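Local coordinates for protein CRS2 (Zea mays, PDB 1RYB) that is required for splicing of group IIB introns in chloroplasts, acting in complexes with CAF1 or CAF2, and keeps a peptidyl-tRNA hydrolase fold without that enzyme's activity, at residues Ile20-Asn25 / Asn36-Val42; Tyr30-His35 / Phe162-Ser168; Leu111-Val115 / Glu171-Ile175. Residues are numbered along the deposited sequence.

Contact 1. Residues Ile20-Asn25 / Asn36-Val42; sequences IAGLGN and NVGFEMV
Strand I20-G22 runs into an extended loop, L23-N25, across the first turns of helix V37-V42; the strand and helix axes approach to 7.0 Å, their N-to-C directions 140° apart. G22 CA lies nearest G38 CA (4.2 Å), G24 CA nearest N36 CA (4.1 Å). A CB on G22 would clash with G38 O and V42 CG1; G22 CA instead gives a CA-H...O contact to G38 O at 3.4 Å. G24 (174/-178) makes a CH-pi contact from CA to the F39 (m) ring face, 3.8 Å to the centroid. The N36 carboxamide bridges the N25 backbone: N25 N donates to N36 OD1 (2.7 Å) and N36 ND2 to N25 O (3.1 Å). N36 OD1 accepts from a water (2.8 Å) also bound by N25 ND2 (3.0 Å); N25 OD1 accepts from M81 N. L23 O receives F39 N weakly (3.4 Å); a water accepting from G38 N (2.9 Å) lies 2.8 Å from L23 O. G22 O, at the F39 ring edge (3.2 Å from CD1), lacks a hydrogen-bond partner. In this peptidyl-tRNA hydrolase alpha/beta fold, backbone hydrogen bonds join I20 and G22 to strand 70-77 and A21 to strand 102-108; helix 169-192 packs against I20, V37 and M41.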
ATOM      1  N   ILE A  20       1.998   1.811  -7.954  1.00  7.28           N
ATOM      2  CA  ILE A  20       1.557   2.117  -6.641  1.00  5.16           C
ATOM      3  C   ILE A  20       0.694   0.981  -6.181  1.00  9.79           C
ATOM      4  O   ILE A  20      -0.479   0.801  -6.670  1.00 11.32           O
ATOM      5  CB  ILE A  20       0.778   3.484  -6.670  1.00  8.85           C
ATOM      6  CG1 ILE A  20       1.734   4.661  -7.119  1.00  8.53           C
ATOM      7  CG2 ILE A  20       0.200   3.774  -5.253  1.00 11.67           C
ATOM      8  CD1 ILE A  20       0.996   5.907  -7.444  1.00 18.68           C
ATOM      9  N   ALA A  21       1.222   0.202  -5.222  1.00  8.95           N
ATOM     10  CA  ALA A  21       0.480  -1.017  -4.810  1.00  7.32           C
ATOM     11  C   ALA A  21       0.053  -0.973  -3.366  1.00 16.65           C
ATOM     12  O   ALA A  21       0.843  -0.658  -2.528  1.00 12.26           O
ATOM     13  CB  ALA A  21       1.393  -2.262  -5.037  1.00 11.27           C
ATOM     14  N   GLY A  22      -1.226  -1.247  -3.114  1.00 10.29           N
ATOM     15  CA  GLY A  22      -1.763  -1.280  -1.753  1.00  6.06           C
ATOM     16  C   GLY A  22      -2.046  -2.767  -1.445  1.00 10.59           C
ATOM     17  O   GLY A  22      -2.607  -3.504  -2.316  1.00 12.37           O
ATOM     18  N   LEU A  23      -1.554  -3.236  -0.255  1.00 10.98           N
ATOM     19  CA  LEU A  23      -1.677  -4.616   0.196  1.00 10.58           C
ATOM     20  C   LEU A  23      -3.008  -4.902   0.893  1.00 13.42           C
ATOM     21  O   LEU A  23      -3.590  -4.044   1.603  1.00 11.60           O
ATOM     22  CB  LEU A  23      -0.515  -4.980   1.102  1.00  7.74           C
ATOM     23  CG  LEU A  23       0.809  -4.746   0.370  1.00 10.06           C
ATOM     24  CD1 LEU A  23       1.920  -5.377   1.176  1.00 11.98           C
ATOM     25  CD2 LEU A  23       0.778  -5.450  -1.015  1.00 12.09           C
ATOM     26  N   GLY A  24      -3.437  -6.121   0.775  1.00  9.33           N
ATOM     27  CA  GLY A  24      -4.729  -6.571   1.405  1.00  7.10           C
ATOM     28  C   GLY A  24      -5.052  -7.973   0.986  1.00  8.83           C
ATOM     29  O   GLY A  24      -4.290  -8.599   0.187  1.00 11.76           O
ATOM     30  N   ASN A  25      -6.206  -8.451   1.459  1.00 10.34           N
ATOM     31  CA  ASN A  25      -6.770  -9.751   1.048  1.00 10.19           C
ATOM     32  C   ASN A  25      -7.976  -9.527   0.208  1.00  7.88           C
ATOM     33  O   ASN A  25      -8.714  -8.549   0.398  1.00 13.95           O
ATOM     34  CB  ASN A  25      -7.194 -10.545   2.278  1.00 11.18           C
ATOM     35  CG  ASN A  25      -5.977 -11.086   2.964  1.00 13.23           C
ATOM     36  OD1 ASN A  25      -5.213 -11.801   2.329  1.00 13.08           O
ATOM     37  ND2 ASN A  25      -5.800 -10.779   4.276  1.00 14.82           N
ATOM     38  N   ASN A  36      -6.353  -4.601   5.359  1.00  9.08           N
ATOM     39  CA  ASN A  36      -6.678  -4.111   4.017  1.00  8.20           C
ATOM     40  C   ASN A  36      -6.545  -2.616   3.868  1.00 15.61           C
ATOM     41  O   ASN A  36      -6.941  -2.068   2.873  1.00 10.68           O
ATOM     42  CB  ASN A  36      -8.131  -4.459   3.660  1.00 10.61           C
ATOM     43  CG  ASN A  36      -8.187  -5.803   2.938  1.00 17.38           C
ATOM     44  OD1 ASN A  36      -7.403  -6.724   3.186  1.00 11.96           O
ATOM     45  ND2 ASN A  36      -9.027  -5.901   1.934  1.00 17.27           N
ATOM     46  N   VAL A  37      -6.035  -1.883   4.883  1.00  9.21           N
ATOM     47  CA  VAL A  37      -6.002  -0.457   4.752  1.00  8.44           C
ATOM     48  C   VAL A  37      -5.174   0.004   3.562  1.00 11.65           C
ATOM     49  O   VAL A  37      -5.409   1.076   3.071  1.00 10.64           O
ATOM     50  CB  VAL A  37      -5.588   0.204   6.095  1.00 10.92           C
ATOM     51  CG1 VAL A  37      -4.119  -0.038   6.461  1.00 13.86           C
ATOM     52  CG2 VAL A  37      -5.963   1.694   6.215  1.00 11.09           C
ATOM     53  N   GLY A  38      -4.166  -0.758   3.160  1.00  6.68           N
ATOM     54  CA  GLY A  38      -3.455  -0.368   1.950  1.00  9.13           C
ATOM     55  C   GLY A  38      -4.359  -0.309   0.736  1.00  8.44           C
ATOM     56  O   GLY A  38      -4.195   0.520  -0.175  1.00 10.01           O
ATOM     57  N   PHE A  39      -5.283  -1.218   0.679  1.00  9.74           N
ATOM     58  CA  PHE A  39      -6.298  -1.202  -0.395  1.00  9.89           C
ATOM     59  C   PHE A  39      -7.117   0.123  -0.328  1.00 16.56           C
ATOM     60  O   PHE A  39      -7.397   0.800  -1.331  1.00 11.26           O
ATOM     61  CB  PHE A  39      -7.301  -2.362  -0.179  1.00  7.14           C
ATOM     62  CG  PHE A  39      -6.917  -3.704  -0.836  1.00  9.22           C
ATOM     63  CD1 PHE A  39      -5.635  -3.953  -1.332  1.00 10.11           C
ATOM     64  CD2 PHE A  39      -7.899  -4.687  -0.986  1.00  9.18           C
ATOM     65  CE1 PHE A  39      -5.369  -5.187  -1.936  1.00 12.56           C
ATOM     66  CE2 PHE A  39      -7.658  -5.923  -1.592  1.00 13.60           C
ATOM     67  CZ  PHE A  39      -6.368  -6.171  -2.052  1.00 13.42           C
ATOM     68  N   GLU A  40      -7.509   0.526   0.906  1.00 13.84           N
ATOM     69  CA  GLU A  40      -8.262   1.772   1.039  1.00 11.15           C
ATOM     70  C   GLU A  40      -7.496   2.940   0.500  1.00  7.99           C
ATOM     71  O   GLU A  40      -8.034   3.849  -0.115  1.00 11.58           O
ATOM     72  CB  GLU A  40      -8.606   2.039   2.538  1.00  9.78           C
ATOM     73  CG  GLU A  40      -9.609   0.960   3.125  1.00 10.74           C
ATOM     74  CD  GLU A  40     -10.109   1.408   4.487  1.00 17.85           C
ATOM     75  OE1 GLU A  40     -10.080   0.721   5.469  1.00 18.91           O
ATOM     76  OE2 GLU A  40     -10.376   2.670   4.549  1.00 18.58           O
ATOM     77  N   MET A  41      -6.191   3.003   0.822  1.00  8.97           N
ATOM     78  CA  MET A  41      -5.363   4.141   0.366  1.00  9.88           C
ATOM     79  C   MET A  41      -5.278   4.186  -1.144  1.00  7.94           C
ATOM     80  O   MET A  41      -5.417   5.242  -1.745  1.00 11.43           O
ATOM     81  CB  MET A  41      -3.927   4.098   0.959  1.00 10.12           C
ATOM     82  CG  MET A  41      -3.079   5.324   0.629  1.00  9.21           C
ATOM     83  SD  MET A  41      -3.675   6.810   1.458  1.00 12.01           S
ATOM     84  CE  MET A  41      -3.075   6.528   3.155  1.00 18.99           C
ATOM     85  N   VAL A  42      -4.946   3.049  -1.753  1.00  8.05           N
ATOM     86  CA  VAL A  42      -4.905   3.033  -3.200  1.00 12.31           C
ATOM     87  C   VAL A  42      -6.302   3.343  -3.831  1.00  9.88           C
ATOM     88  O   VAL A  42      -6.388   3.994  -4.865  1.00 10.41           O
ATOM     89  CB  VAL A  42      -4.173   1.824  -3.837  1.00 16.95           C
ATOM     90  CG1 VAL A  42      -2.753   1.768  -3.308  1.00 14.70           C
ATOM     91  CG2 VAL A  42      -4.885   0.522  -3.611  1.00 10.89           C
TER
HETATM   92  O   HOH W   1      -2.634  -3.058   3.993  1.00  8.20           O
HETATM   93  O   HOH W   2      -7.236  -8.428   5.438  1.00 15.33           O

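Contact 2. Residues Tyr30-His35 / Phe162-Ser168; sequences YYGTRH and FLLQKFS
R34 threads its side chain between two phenyl rings: its CG lies over the face of F167 and its CD over the face of F162, each 3.9 Å from the ring centroid, as CH-pi contacts. The chain is extended beyond chi1 (m, t, t), with chi4 near 80°, so that the guanidinium has F162 CE1 over one face and F167 CA and K166 O over the other. R34 NH1 donates to F162 O at 3.0 Å, and NH2 forms a salt bridge with E171. Backbone hydrogen bonds hold the base of this side chain: R34 N to Q165 O (2.9 Å) and H35 N to L163 O (2.9 Å). T33 and K166 are closest by CA (4.2 Å). Ahead of them Y30-T33 makes a type II turn, with G32 at 83/-5; T33 N (3.0 Å) and T33 OG1 (2.6 Å) both donate to Y30 O. A water donates to G32 O (2.6 Å) and accepts weakly from F167 N (3.3 Å). The H35 ring carries L163 CD1 over one face, 3.9 Å from its centroid, and its ND1 is hydrogen-bonded to D107 OD2; Y30 CE1 touches L164 CD2 at 4.1 Å. H35 and D107 correspond by similarity to the proton acceptor and its stabilising aspartate, and Y30 to a tRNA-binding residue: the end of helix 159-163 and the loop after it thus border what would be the peptidyl-tRNA hydrolase active site.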
ATOM      1  N   TYR A  30     -13.059  -9.241   3.726  1.00 21.77           N
ATOM      2  CA  TYR A  30     -11.882  -8.473   4.160  1.00 17.40           C
ATOM      3  C   TYR A  30     -12.061  -7.021   4.055  1.00 20.44           C
ATOM      4  O   TYR A  30     -11.253  -6.234   4.546  1.00 16.46           O
ATOM      5  CB  TYR A  30     -10.608  -8.918   3.418  1.00 15.81           C
ATOM      6  CG  TYR A  30     -10.320 -10.381   3.652  1.00 15.72           C
ATOM      7  CD1 TYR A  30      -9.905 -10.797   4.916  1.00 17.06           C
ATOM      8  CD2 TYR A  30     -10.466 -11.328   2.637  1.00 21.23           C
ATOM      9  CE1 TYR A  30      -9.544 -12.114   5.144  1.00 17.34           C
ATOM     10  CE2 TYR A  30     -10.194 -12.678   2.853  1.00 18.09           C
ATOM     11  CZ  TYR A  30      -9.757 -13.061   4.125  1.00 23.59           C
ATOM     12  OH  TYR A  30      -9.458 -14.383   4.385  1.00 21.96           O
ATOM     13  N   TYR A  31     -13.132  -6.670   3.461  1.00 22.04           N
ATOM     14  CA  TYR A  31     -13.367  -5.301   3.239  1.00 22.19           C
ATOM     15  C   TYR A  31     -13.416  -4.561   4.538  1.00 22.58           C
ATOM     16  O   TYR A  31     -14.093  -4.978   5.425  1.00 19.94           O
ATOM     17  CB  TYR A  31     -14.669  -5.109   2.383  1.00 37.07           C
ATOM     18  CG  TYR A  31     -14.970  -3.649   2.068  1.00 47.59           C
ATOM     19  CD1 TYR A  31     -14.475  -3.022   0.916  1.00 39.42           C
ATOM     20  CD2 TYR A  31     -15.664  -2.874   2.994  1.00 44.46           C
ATOM     21  CE1 TYR A  31     -14.704  -1.660   0.667  1.00 43.41           C
ATOM     22  CE2 TYR A  31     -15.885  -1.510   2.775  1.00 38.96           C
ATOM     23  CZ  TYR A  31     -15.400  -0.907   1.616  1.00100.00           C
ATOM     24  OH  TYR A  31     -15.610   0.453   1.404  1.00100.00           O
ATOM     25  N   GLY A  32     -12.674  -3.456   4.661  1.00 20.77           N
ATOM     26  CA  GLY A  32     -12.721  -2.653   5.855  1.00 21.58           C
ATOM     27  C   GLY A  32     -11.840  -3.133   6.997  1.00 14.80           C
ATOM     28  O   GLY A  32     -11.719  -2.458   8.011  1.00 16.65           O
ATOM     29  N   THR A  33     -11.212  -4.304   6.798  1.00 17.32           N
ATOM     30  CA  THR A  33     -10.345  -4.872   7.817  1.00 11.11           C
ATOM     31  C   THR A  33      -9.011  -4.152   7.887  1.00 15.21           C
ATOM     32  O   THR A  33      -8.578  -3.507   6.933  1.00 10.81           O
ATOM     33  CB  THR A  33     -10.213  -6.375   7.666  1.00 10.68           C
ATOM     34  OG1 THR A  33      -9.526  -6.682   6.488  1.00 14.16           O
ATOM     35  CG2 THR A  33     -11.612  -7.082   7.635  1.00 11.13           C
ATOM     36  N   ARG A  34      -8.421  -4.181   9.033  1.00  9.77           N
ATOM     37  CA  ARG A  34      -7.158  -3.420   9.252  1.00 12.34           C
ATOM     38  C   ARG A  34      -6.059  -3.798   8.257  1.00  9.35           C
ATOM     39  O   ARG A  34      -5.323  -2.912   7.734  1.00 11.70           O
ATOM     40  CB  ARG A  34      -6.634  -3.598  10.666  1.00  8.49           C
ATOM     41  CG  ARG A  34      -7.661  -3.091  11.706  1.00  7.37           C
ATOM     42  CD  ARG A  34      -6.981  -2.935  13.095  1.00 16.85           C
ATOM     43  NE  ARG A  34      -7.842  -2.357  14.163  1.00 17.81           N
ATOM     44  CZ  ARG A  34      -8.762  -3.075  14.855  1.00 19.89           C
ATOM     45  NH1 ARG A  34      -8.954  -4.377  14.594  1.00 16.52           N
ATOM     46  NH2 ARG A  34      -9.528  -2.437  15.788  1.00 16.39           N
ATOM     47  N   HIS A  35      -5.911  -5.089   8.043  1.00 10.27           N
ATOM     48  CA  HIS A  35      -4.892  -5.573   7.099  1.00  9.54           C
ATOM     49  C   HIS A  35      -5.188  -5.162   5.642  1.00  9.98           C
ATOM     50  O   HIS A  35      -4.341  -5.363   4.776  1.00 16.77           O
ATOM     51  CB  HIS A  35      -4.855  -7.118   7.182  1.00 14.48           C
ATOM     52  CG  HIS A  35      -3.488  -7.803   7.100  1.00 11.54           C
ATOM     53  ND1 HIS A  35      -2.341  -7.184   7.457  1.00 12.26           N
ATOM     54  CD2 HIS A  35      -3.189  -9.073   6.757  1.00 15.45           C
ATOM     55  CE1 HIS A  35      -1.355  -8.041   7.313  1.00  8.43           C
ATOM     56  NE2 HIS A  35      -1.844  -9.190   6.859  1.00 15.77           N
ATOM     57  N   PHE A 162      -6.908  -9.395  15.204  1.00 17.74           N
ATOM     58  CA  PHE A 162      -6.868  -7.968  15.178  1.00 21.07           C
ATOM     59  C   PHE A 162      -6.703  -7.476  13.744  1.00 12.86           C
ATOM     60  O   PHE A 162      -7.335  -6.522  13.325  1.00 16.28           O
ATOM     61  CB  PHE A 162      -5.677  -7.531  16.042  1.00 22.10           C
ATOM     62  CG  PHE A 162      -5.415  -6.071  16.049  1.00 20.30           C
ATOM     63  CD1 PHE A 162      -6.319  -5.180  16.624  1.00 19.22           C
ATOM     64  CD2 PHE A 162      -4.236  -5.575  15.484  1.00 22.19           C
ATOM     65  CE1 PHE A 162      -6.108  -3.800  16.647  1.00 22.97           C
ATOM     66  CE2 PHE A 162      -3.992  -4.201  15.506  1.00 22.45           C
ATOM     67  CZ  PHE A 162      -4.929  -3.327  16.081  1.00 30.43           C
ATOM     68  N   LEU A 163      -5.903  -8.165  12.984  1.00 16.86           N
ATOM     69  CA  LEU A 163      -5.696  -7.724  11.597  1.00 16.60           C
ATOM     70  C   LEU A 163      -6.889  -7.868  10.782  1.00 12.27           C
ATOM     71  O   LEU A 163      -7.085  -7.154   9.787  1.00 13.39           O
ATOM     72  CB  LEU A 163      -4.573  -8.486  10.887  1.00 11.94           C
ATOM     73  CG  LEU A 163      -3.179  -8.288  11.472  1.00 13.64           C
ATOM     74  CD1 LEU A 163      -2.196  -9.303  10.799  1.00 17.57           C
ATOM     75  CD2 LEU A 163      -2.675  -6.849  11.292  1.00 14.05           C
ATOM     76  N   LEU A 164      -7.650  -8.884  11.132  1.00 12.10           N
ATOM     77  CA  LEU A 164      -8.722  -9.273  10.321  1.00 10.20           C
ATOM     78  C   LEU A 164     -10.035  -8.812  10.800  1.00 16.12           C
ATOM     79  O   LEU A 164     -11.057  -9.302  10.335  1.00 20.16           O
ATOM     80  CB  LEU A 164      -8.745 -10.812  10.105  1.00 14.38           C
ATOM     81  CG  LEU A 164      -7.501 -11.365   9.462  1.00 18.26           C
ATOM     82  CD1 LEU A 164      -7.734 -12.857   9.211  1.00 20.54           C
ATOM     83  CD2 LEU A 164      -7.171 -10.660   8.125  1.00 18.56           C
ATOM     84  N   GLN A 165      -9.990  -7.778  11.618  1.00 15.25           N
ATOM     85  CA  GLN A 165     -11.177  -7.054  12.147  1.00 15.32           C
ATOM     86  C   GLN A 165     -11.239  -5.650  11.635  1.00 15.57           C
ATOM     87  O   GLN A 165     -10.290  -5.121  11.109  1.00 16.21           O
ATOM     88  CB  GLN A 165     -11.160  -7.010  13.664  1.00 18.89           C
ATOM     89  CG  GLN A 165     -11.884  -8.288  14.188  1.00 31.80           C
ATOM     90  CD  GLN A 165     -13.399  -8.139  14.031  1.00100.00           C
ATOM     91  OE1 GLN A 165     -14.180  -9.033  14.425  1.00 75.46           O
ATOM     92  NE2 GLN A 165     -13.823  -6.992  13.454  1.00100.00           N
ATOM     93  N   LYS A 166     -12.389  -5.076  11.708  1.00 14.54           N
ATOM     94  CA  LYS A 166     -12.568  -3.717  11.208  1.00 11.38           C
ATOM     95  C   LYS A 166     -12.070  -2.705  12.229  1.00 17.84           C
ATOM     96  O   LYS A 166     -11.909  -2.991  13.413  1.00 19.03           O
ATOM     97  CB  LYS A 166     -14.057  -3.531  10.934  1.00 17.57           C
ATOM     98  CG  LYS A 166     -14.475  -4.370   9.705  1.00 18.13           C
ATOM     99  CD  LYS A 166     -15.739  -3.869   8.971  1.00 28.58           C
ATOM    100  CE  LYS A 166     -16.370  -4.911   8.033  1.00 92.16           C
ATOM    101  NZ  LYS A 166     -17.504  -4.402   7.229  1.00 95.84           N
ATOM    102  N   PHE A 167     -11.840  -1.491  11.793  1.00 12.61           N
ATOM    103  CA  PHE A 167     -11.404  -0.490  12.685  1.00  9.14           C
ATOM    104  C   PHE A 167     -12.575  -0.104  13.560  1.00 11.98           C
ATOM    105  O   PHE A 167     -13.719  -0.069  13.072  1.00 14.17           O
ATOM    106  CB  PHE A 167     -11.014   0.760  11.887  1.00 13.46           C
ATOM    107  CG  PHE A 167      -9.706   0.613  11.122  1.00 13.50           C
ATOM    108  CD1 PHE A 167      -9.712   0.425   9.740  1.00 14.29           C
ATOM    109  CD2 PHE A 167      -8.477   0.610  11.798  1.00 13.14           C
ATOM    110  CE1 PHE A 167      -8.491   0.377   9.040  1.00 10.39           C
ATOM    111  CE2 PHE A 167      -7.259   0.543  11.117  1.00 13.45           C
ATOM    112  CZ  PHE A 167      -7.290   0.308   9.736  1.00 11.40           C
ATOM    113  N   SER A 168     -12.269   0.290  14.788  1.00 15.10           N
ATOM    114  CA  SER A 168     -13.291   0.836  15.700  1.00 18.33           C
ATOM    115  C   SER A 168     -13.810   2.140  15.179  1.00 24.57           C
ATOM    116  O   SER A 168     -13.235   2.749  14.263  1.00 20.61           O
ATOM    117  CB  SER A 168     -12.824   0.993  17.140  1.00 21.24           C
ATOM    118  OG  SER A 168     -11.878   2.034  17.238  1.00 20.22           O
TER
HETATM  119  O   HOH W   3     -13.049  -0.406   8.881  1.00 19.47           O

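Contact 3. Residues Leu111-Val115 / Glu171-Ile175; sequences LPNGV and ERVQI
A small polar contact at the surface, burying 220 Å², joins the loop between strands 102-108 and 116-119 to the N-terminal part of helix 169-192. Both hydrogen bonds come from N113. Its CA-to-CB bond points toward the helix (chi1 t, chi2 88°), and ND2 donates twice, to Q174 OE1 at 2.8 Å and to the main-chain E171 O at 3.2 Å. E171 O also accepts from I175 N (2.8 Å) within the helix, so that carbonyl has two donors. The loop presents N113 on a type II beta turn, P112-V115, closed by V115 N to P112 O (2.9 Å); N113 at -51/128 and G114 at 86/-10 are its central residues. In the peptidyl-tRNA hydrolase fold, the turn leads into the antiparallel edge strand 116-119, and G114 and V115 make backbone hydrogen bonds to G149 of strand 145-149. A CB on G114 would be jammed against N113 O and lie only 3.0 Å from Q174 CB; without one, G114 CA comes within 4.8 Å of I175 CA. I175 (m, m) brings CD1 to 3.6 Å from N113 OD1 and 3.9 Å from G114 N. A water donates to Q174 O (2.8 Å) and, weakly, to G114 O (3.3 Å).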
ATOM      1  N   LEU A 111       3.286   1.493  14.365  1.00 13.33           N
ATOM      2  CA  LEU A 111       2.979   2.885  14.423  1.00 13.81           C
ATOM      3  C   LEU A 111       1.611   3.028  14.966  1.00 13.27           C
ATOM      4  O   LEU A 111       0.755   2.197  14.709  1.00 14.77           O
ATOM      5  CB  LEU A 111       2.972   3.495  13.013  1.00 16.15           C
ATOM      6  CG  LEU A 111       4.331   3.510  12.370  1.00 20.33           C
ATOM      7  CD1 LEU A 111       4.145   3.943  10.929  1.00 16.94           C
ATOM      8  CD2 LEU A 111       5.187   4.560  13.064  1.00 22.37           C
ATOM      9  N   PRO A 112       1.336   4.094  15.619  1.00 15.12           N
ATOM     10  CA  PRO A 112      -0.015   4.289  16.140  1.00 11.31           C
ATOM     11  C   PRO A 112      -1.102   4.422  15.035  1.00 27.21           C
ATOM     12  O   PRO A 112      -0.902   4.898  13.920  1.00 16.99           O
ATOM     13  CB  PRO A 112       0.042   5.599  17.002  1.00 13.12           C
ATOM     14  CG  PRO A 112       1.523   5.800  17.352  1.00 19.96           C
ATOM     15  CD  PRO A 112       2.308   5.023  16.266  1.00 24.63           C
ATOM     16  N   ASN A 113      -2.321   4.090  15.396  1.00 13.53           N
ATOM     17  CA  ASN A 113      -3.355   4.190  14.448  1.00 12.17           C
ATOM     18  C   ASN A 113      -3.445   5.505  13.727  1.00 16.83           C
ATOM     19  O   ASN A 113      -3.653   6.618  14.297  1.00 15.28           O
ATOM     20  CB  ASN A 113      -4.720   3.806  15.075  1.00 12.65           C
ATOM     21  CG  ASN A 113      -5.816   3.629  14.066  1.00 15.37           C
ATOM     22  OD1 ASN A 113      -6.011   2.546  13.524  1.00 15.53           O
ATOM     23  ND2 ASN A 113      -6.649   4.636  13.974  1.00 13.62           N
ATOM     24  N   GLY A 114      -3.482   5.412  12.439  1.00 14.51           N
ATOM     25  CA  GLY A 114      -3.685   6.620  11.675  1.00 11.29           C
ATOM     26  C   GLY A 114      -2.355   7.384  11.369  1.00 22.29           C
ATOM     27  O   GLY A 114      -2.350   8.368  10.626  1.00 22.70           O
ATOM     28  N   VAL A 115      -1.260   7.009  11.971  1.00 11.84           N
ATOM     29  CA  VAL A 115      -0.012   7.734  11.679  1.00 11.83           C
ATOM     30  C   VAL A 115       0.618   7.215  10.394  1.00 18.06           C
ATOM     31  O   VAL A 115       0.771   5.997  10.188  1.00 14.80           O
ATOM     32  CB  VAL A 115       0.940   7.549  12.869  1.00 14.74           C
ATOM     33  CG1 VAL A 115       2.273   8.217  12.581  1.00 20.25           C
ATOM     34  CG2 VAL A 115       0.290   8.250  14.076  1.00 15.44           C
ATOM     35  N   GLU A 171     -11.124   4.674  15.579  1.00 26.30           N
ATOM     36  CA  GLU A 171      -9.979   4.367  14.694  1.00 15.13           C
ATOM     37  C   GLU A 171     -10.282   4.800  13.352  1.00 12.87           C
ATOM     38  O   GLU A 171      -9.458   5.413  12.673  1.00 20.32           O
ATOM     39  CB  GLU A 171      -9.673   2.890  14.707  1.00 14.38           C
ATOM     40  CG  GLU A 171      -8.973   2.564  16.034  1.00 13.53           C
ATOM     41  CD  GLU A 171      -8.991   1.097  16.325  1.00 21.24           C
ATOM     42  OE1 GLU A 171      -9.406   0.279  15.530  1.00 21.47           O
ATOM     43  OE2 GLU A 171      -8.402   0.781  17.468  1.00 23.71           O
ATOM     44  N   ARG A 172     -11.501   4.569  12.989  1.00  9.91           N
ATOM     45  CA  ARG A 172     -11.972   4.921  11.655  1.00 18.25           C
ATOM     46  C   ARG A 172     -11.815   6.405  11.312  1.00 20.80           C
ATOM     47  O   ARG A 172     -11.433   6.792  10.207  1.00 18.60           O
ATOM     48  CB  ARG A 172     -13.386   4.376  11.470  1.00 16.28           C
ATOM     49  CG  ARG A 172     -14.104   4.844  10.225  1.00 26.35           C
ATOM     50  CD  ARG A 172     -13.185   4.854   9.020  1.00 67.19           C
ATOM     51  NE  ARG A 172     -12.952   3.508   8.543  1.00 22.30           N
ATOM     52  CZ  ARG A 172     -12.113   3.159   7.475  1.00 18.27           C
ATOM     53  NH1 ARG A 172     -11.414   3.992   6.755  1.00 12.23           N
ATOM     54  NH2 ARG A 172     -11.999   1.884   7.168  1.00 15.40           N
ATOM     55  N   VAL A 173     -12.120   7.251  12.249  1.00 18.74           N
ATOM     56  CA  VAL A 173     -12.036   8.672  12.021  1.00 13.47           C
ATOM     57  C   VAL A 173     -10.582   9.045  11.770  1.00 20.91           C
ATOM     58  O   VAL A 173     -10.232   9.896  10.923  1.00 18.81           O
ATOM     59  CB  VAL A 173     -12.565   9.389  13.291  1.00 19.87           C
ATOM     60  CG1 VAL A 173     -12.183  10.864  13.297  1.00 22.05           C
ATOM     61  CG2 VAL A 173     -14.101   9.289  13.371  1.00 39.14           C
ATOM     62  N   GLN A 174      -9.700   8.379  12.473  1.00 16.85           N
ATOM     63  CA  GLN A 174      -8.303   8.703  12.262  1.00 14.50           C
ATOM     64  C   GLN A 174      -7.821   8.107  10.954  1.00 15.72           C
ATOM     65  O   GLN A 174      -6.981   8.685  10.253  1.00 16.58           O
ATOM     66  CB  GLN A 174      -7.477   8.135  13.360  1.00 10.08           C
ATOM     67  CG  GLN A 174      -7.738   8.772  14.739  1.00 17.47           C
ATOM     68  CD  GLN A 174      -7.137   7.988  15.874  1.00 23.81           C
ATOM     69  OE1 GLN A 174      -6.978   6.731  15.835  1.00 20.46           O
ATOM     70  NE2 GLN A 174      -6.995   8.676  16.964  1.00 31.65           N
ATOM     71  N   ILE A 175      -8.298   6.940  10.631  1.00 12.53           N
ATOM     72  CA  ILE A 175      -7.822   6.343   9.346  1.00 16.00           C
ATOM     73  C   ILE A 175      -8.285   7.227   8.186  1.00 15.84           C
ATOM     74  O   ILE A 175      -7.573   7.518   7.246  1.00 15.41           O
ATOM     75  CB  ILE A 175      -8.350   4.912   9.139  1.00 10.92           C
ATOM     76  CG1 ILE A 175      -7.758   3.917  10.162  1.00 11.90           C
ATOM     77  CG2 ILE A 175      -8.111   4.500   7.713  1.00  8.03           C
ATOM     78  CD1 ILE A 175      -6.219   3.861  10.216  1.00 12.62           C
TER
HETATM   79  O   HOH W   4      -4.981  10.282  11.328  1.00 23.67           O

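Overall arrangement
The three contacts adjoin one another, from buried contact 1 out to contact 3 at the surface, with contact 2 centred about 12 Å from each of the others and contacts 1 and 3 about 15 Å apart, centre to centre. Helix 169-192, in contact 3, is tied by salt bridges to contact 2 (E171 OE1 to R34 NH2, 2.7 Å) and to contact 1 (R172 NH1 to E40 OE2, 2.8 Å). F167 fits among them, its CE2 3.5 Å from I175 CG1. Toward the site inferred by similarity, contacts 1 and 2 meet where N25 CB touches Y30 CD2 (3.4 Å). Contact 3 stands further off, the I175 side chain about 11 Å from that of H35 and about 8 Å from that of D107 at nearest atoms.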